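Local coordinates for protein Rho guanine nucleotide exchange factor 11 (Homo sapiens, PDB 5JHH) that probably activates Rho-family GTPases such as RhoA by promoting exchange of GDP for GTP through its tandem DH and PH domains, at residues G258-R263 and Y345-L350. Sequence-based numbering, arbitrary orientation.
Sequences GPLTWR and YELVAL
Arg263 lays its guanidinium over Val348, whose CG2 sits under the centre of the flat group, 3.4 Å from CZ. The arginine chain is bent at chi2 and chi3 (110° and 77°), which carries the guanidinium from beside the Glu346 backbone across to Val348. Glu346, extended beyond CG, brings OE2 to the guanidinium edge: NH2 forms a salt bridge to OE2 at 3.1 Å, with a weak bond from NE beside it. The two planes stand 85° apart, and NH2 approaches from above the carboxylate plane. Replacing Arg263 with an alanine would probably leave the Glu346 carboxylate without its cationic mate here and bare the Val348 methyl. On the face of the sheet opposite Val348, Trp262 and Tyr345 lie with planes near parallel but slid apart, Trp262 CZ2 coming within 3.3 Å of Tyr345 CE2. On this same face Leu347 CD2 packs against Trp262 CB, 4.1 Å away. Leu260 CD2 lies 3.8 Å from Ala349 CB. The backbones between are antiparallel: Thr261 and Val348 form a hydrogen-bonded pair, with Thr261 N to Val348 O at 2.7 Å, and Arg263 N binds Glu346 O at 3.0 Å. This pairing joins strand 254-263 to strand 345-348, the last strand of the PH-domain β-barrel, just ahead of its C-terminal helix 352-368. Where the strands part, a water bridges Arg263 O and Glu346 N, and Trp262 NE1 donates weakly to it. Further out, Asp327 gives Arg263 NH2 a second salt bridge, Phe310 meets both aromatic rings, and Leu260 touches Trp358 of the helix.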
ATOM      1  N   GLY A 258      11.386  12.170   8.024  1.00 31.43           N
ATOM      2  CA  GLY A 258      10.928  13.143   7.090  1.00 32.59           C
ATOM      3  C   GLY A 258      11.736  14.421   7.090  1.00 37.54           C
ATOM      4  O   GLY A 258      12.440  14.742   8.047  1.00 34.41           O
ATOM      5  N   PRO A 259      11.648  15.149   5.990  1.00 34.45           N
ATOM      6  CA  PRO A 259      12.280  16.432   5.897  1.00 38.50           C
ATOM      7  C   PRO A 259      11.438  17.489   6.632  1.00 36.88           C
ATOM      8  O   PRO A 259      10.214  17.425   6.619  1.00 42.49           O
ATOM      9  CB  PRO A 259      12.302  16.688   4.382  1.00 38.07           C
ATOM     10  CG  PRO A 259      11.075  15.983   3.877  1.00 38.18           C
ATOM     11  CD  PRO A 259      10.928  14.774   4.759  1.00 34.98           C
ATOM     12  N   LEU A 260      12.118  18.402   7.305  1.00 36.37           N
ATOM     13  CA  LEU A 260      11.503  19.526   8.009  1.00 39.45           C
ATOM     14  C   LEU A 260      12.447  20.724   7.881  1.00 39.67           C
ATOM     15  O   LEU A 260      13.671  20.566   7.835  1.00 38.57           O
ATOM     16  CB  LEU A 260      11.317  19.187   9.496  1.00 37.87           C
ATOM     17  CG  LEU A 260      10.217  18.166   9.806  1.00 39.42           C
ATOM     18  CD1 LEU A 260      10.238  17.797  11.276  1.00 39.30           C
ATOM     19  CD2 LEU A 260       8.839  18.681   9.415  1.00 40.20           C
ATOM     20  N   THR A 261      11.889  21.920   7.821  1.00 42.30           N
ATOM     21  CA  THR A 261      12.723  23.109   7.805  1.00 46.45           C
ATOM     22  C   THR A 261      12.701  23.729   9.200  1.00 43.74           C
ATOM     23  O   THR A 261      11.648  23.978   9.757  1.00 50.05           O
ATOM     24  CB  THR A 261      12.257  24.101   6.728  1.00 45.78           C
ATOM     25  OG1 THR A 261      12.254  23.442   5.460  1.00 50.45           O
ATOM     26  CG2 THR A 261      13.213  25.273   6.641  1.00 51.42           C
ATOM     27  N   TRP A 262      13.879  23.948   9.752  1.00 44.59           N
ATOM     28  CA  TRP A 262      14.056  24.581  11.061  1.00 47.76           C
ATOM     29  C   TRP A 262      14.231  26.114  11.016  1.00 48.48           C
ATOM     30  O   TRP A 262      15.259  26.618  10.572  1.00 48.60           O
ATOM     31  CB  TRP A 262      15.313  23.995  11.672  1.00 44.84           C
ATOM     32  CG  TRP A 262      15.522  24.247  13.093  1.00 41.22           C
ATOM     33  CD1 TRP A 262      14.739  24.978  13.953  1.00 39.02           C
ATOM     34  CD2 TRP A 262      16.633  23.770  13.848  1.00 36.59           C
ATOM     35  NE1 TRP A 262      15.315  24.967  15.209  1.00 43.49           N
ATOM     36  CE2 TRP A 262      16.486  24.243  15.157  1.00 40.12           C
ATOM     37  CE3 TRP A 262      17.760  23.010  13.527  1.00 39.53           C
ATOM     38  CZ2 TRP A 262      17.388  23.918  16.162  1.00 45.51           C
ATOM     39  CZ3 TRP A 262      18.668  22.698  14.523  1.00 41.92           C
ATOM     40  CH2 TRP A 262      18.477  23.145  15.823  1.00 46.28           C
ATOM     41  N   ARG A 263      13.236  26.832  11.533  1.00 53.23           N
ATOM     42  CA  ARG A 263      13.283  28.296  11.707  1.00 51.64           C
ATOM     43  C   ARG A 263      14.051  28.628  12.991  1.00 54.11           C
ATOM     44  O   ARG A 263      13.469  28.731  14.078  1.00 55.30           O
ATOM     45  CB  ARG A 263      11.861  28.860  11.796  1.00 50.88           C
ATOM     46  CG  ARG A 263      11.501  29.864  10.737  1.00 54.46           C
ATOM     47  CD  ARG A 263      10.497  29.327   9.730  1.00 53.32           C
ATOM     48  NE  ARG A 263       9.134  29.303  10.248  1.00 48.21           N
ATOM     49  CZ  ARG A 263       8.031  29.327   9.495  1.00 48.06           C
ATOM     50  NH1 ARG A 263       8.113  29.390   8.181  1.00 46.28           N
ATOM     51  NH2 ARG A 263       6.824  29.259  10.062  1.00 45.40           N
ATOM     52  N   TYR A 345      11.974  25.147  19.465  1.00 42.93           N
ATOM     53  CA  TYR A 345      12.287  24.668  18.116  1.00 39.54           C
ATOM     54  C   TYR A 345      11.076  24.881  17.260  1.00 38.96           C
ATOM     55  O   TYR A 345       9.981  24.386  17.582  1.00 37.90           O
ATOM     56  CB  TYR A 345      12.611  23.189  18.114  1.00 38.79           C
ATOM     57  CG  TYR A 345      13.899  22.838  18.813  1.00 41.84           C
ATOM     58  CD1 TYR A 345      13.992  22.821  20.196  1.00 42.75           C
ATOM     59  CD2 TYR A 345      15.017  22.502  18.081  1.00 42.66           C
ATOM     60  CE1 TYR A 345      15.178  22.445  20.824  1.00 47.73           C
ATOM     61  CE2 TYR A 345      16.192  22.113  18.696  1.00 47.75           C
ATOM     62  CZ  TYR A 345      16.278  22.089  20.065  1.00 45.84           C
ATOM     63  OH  TYR A 345      17.485  21.709  20.641  1.00 45.95           O
ATOM     64  N   GLU A 346      11.250  25.643  16.188  1.00 35.89           N
ATOM     65  CA  GLU A 346      10.134  25.931  15.300  1.00 41.45           C
ATOM     66  C   GLU A 346      10.390  25.152  14.030  1.00 45.28           C
ATOM     67  O   GLU A 346      11.417  25.373  13.369  1.00 41.49           O
ATOM     68  CB  GLU A 346      10.003  27.433  14.976  1.00 42.79           C
ATOM     69  CG  GLU A 346       8.873  27.738  13.979  1.00 42.70           C
ATOM     70  CD  GLU A 346       8.634  29.219  13.734  1.00 46.99           C
ATOM     71  OE1 GLU A 346       9.429  30.037  14.273  1.00 56.98           O
ATOM     72  OE2 GLU A 346       7.654  29.565  13.005  1.00 47.89           O
ATOM     73  N   LEU A 347       9.466  24.246  13.688  1.00 42.21           N
ATOM     74  CA  LEU A 347       9.705  23.320  12.597  1.00 35.38           C
ATOM     75  C   LEU A 347       8.638  23.469  11.548  1.00 34.78           C
ATOM     76  O   LEU A 347       7.448  23.692  11.876  1.00 33.42           O
ATOM     77  CB  LEU A 347       9.783  21.901  13.136  1.00 35.03           C
ATOM     78  CG  LEU A 347      11.043  21.660  13.971  1.00 37.34           C
ATOM     79  CD1 LEU A 347      10.934  20.318  14.659  1.00 39.96           C
ATOM     80  CD2 LEU A 347      12.312  21.693  13.131  1.00 38.28           C
ATOM     81  N   VAL A 348       9.051  23.352  10.282  1.00 35.23           N
ATOM     82  CA  VAL A 348       8.123  23.535   9.147  1.00 38.88           C
ATOM     83  C   VAL A 348       8.131  22.299   8.228  1.00 37.41           C
ATOM     84  O   VAL A 348       9.164  21.874   7.739  1.00 33.95           O
ATOM     85  CB  VAL A 348       8.441  24.823   8.325  1.00 41.96           C
ATOM     86  CG1 VAL A 348       7.273  25.221   7.405  1.00 43.07           C
ATOM     87  CG2 VAL A 348       8.763  25.972   9.248  1.00 41.89           C
ATOM     88  N   ALA A 349       6.937  21.762   8.022  1.00 40.34           N
ATOM     89  CA  ALA A 349       6.678  20.570   7.226  1.00 39.36           C
ATOM     90  C   ALA A 349       6.310  20.981   5.812  1.00 40.08           C
ATOM     91  O   ALA A 349       6.077  22.149   5.538  1.00 38.14           O
ATOM     92  CB  ALA A 349       5.523  19.802   7.851  1.00 39.19           C
ATOM     93  N   LEU A 350       6.210  20.008   4.920  1.00 43.13           N
ATOM     94  CA  LEU A 350       6.029  20.311   3.496  1.00 42.70           C
ATOM     95  C   LEU A 350       4.640  20.808   3.230  1.00 36.10           C
ATOM     96  O   LEU A 350       4.446  21.599   2.359  1.00 38.39           O
ATOM     97  CB  LEU A 350       6.288  19.078   2.619  1.00 43.38           C
ATOM     98  CG  LEU A 350       7.611  18.322   2.787  1.00 47.68           C
ATOM     99  CD1 LEU A 350       7.442  16.850   2.373  1.00 50.32           C
ATOM    100  CD2 LEU A 350       8.779  18.993   2.059  1.00 45.30           C
TER
HETATM  101  O   HOH W   1      13.401  27.070  16.111  1.00 30.00           O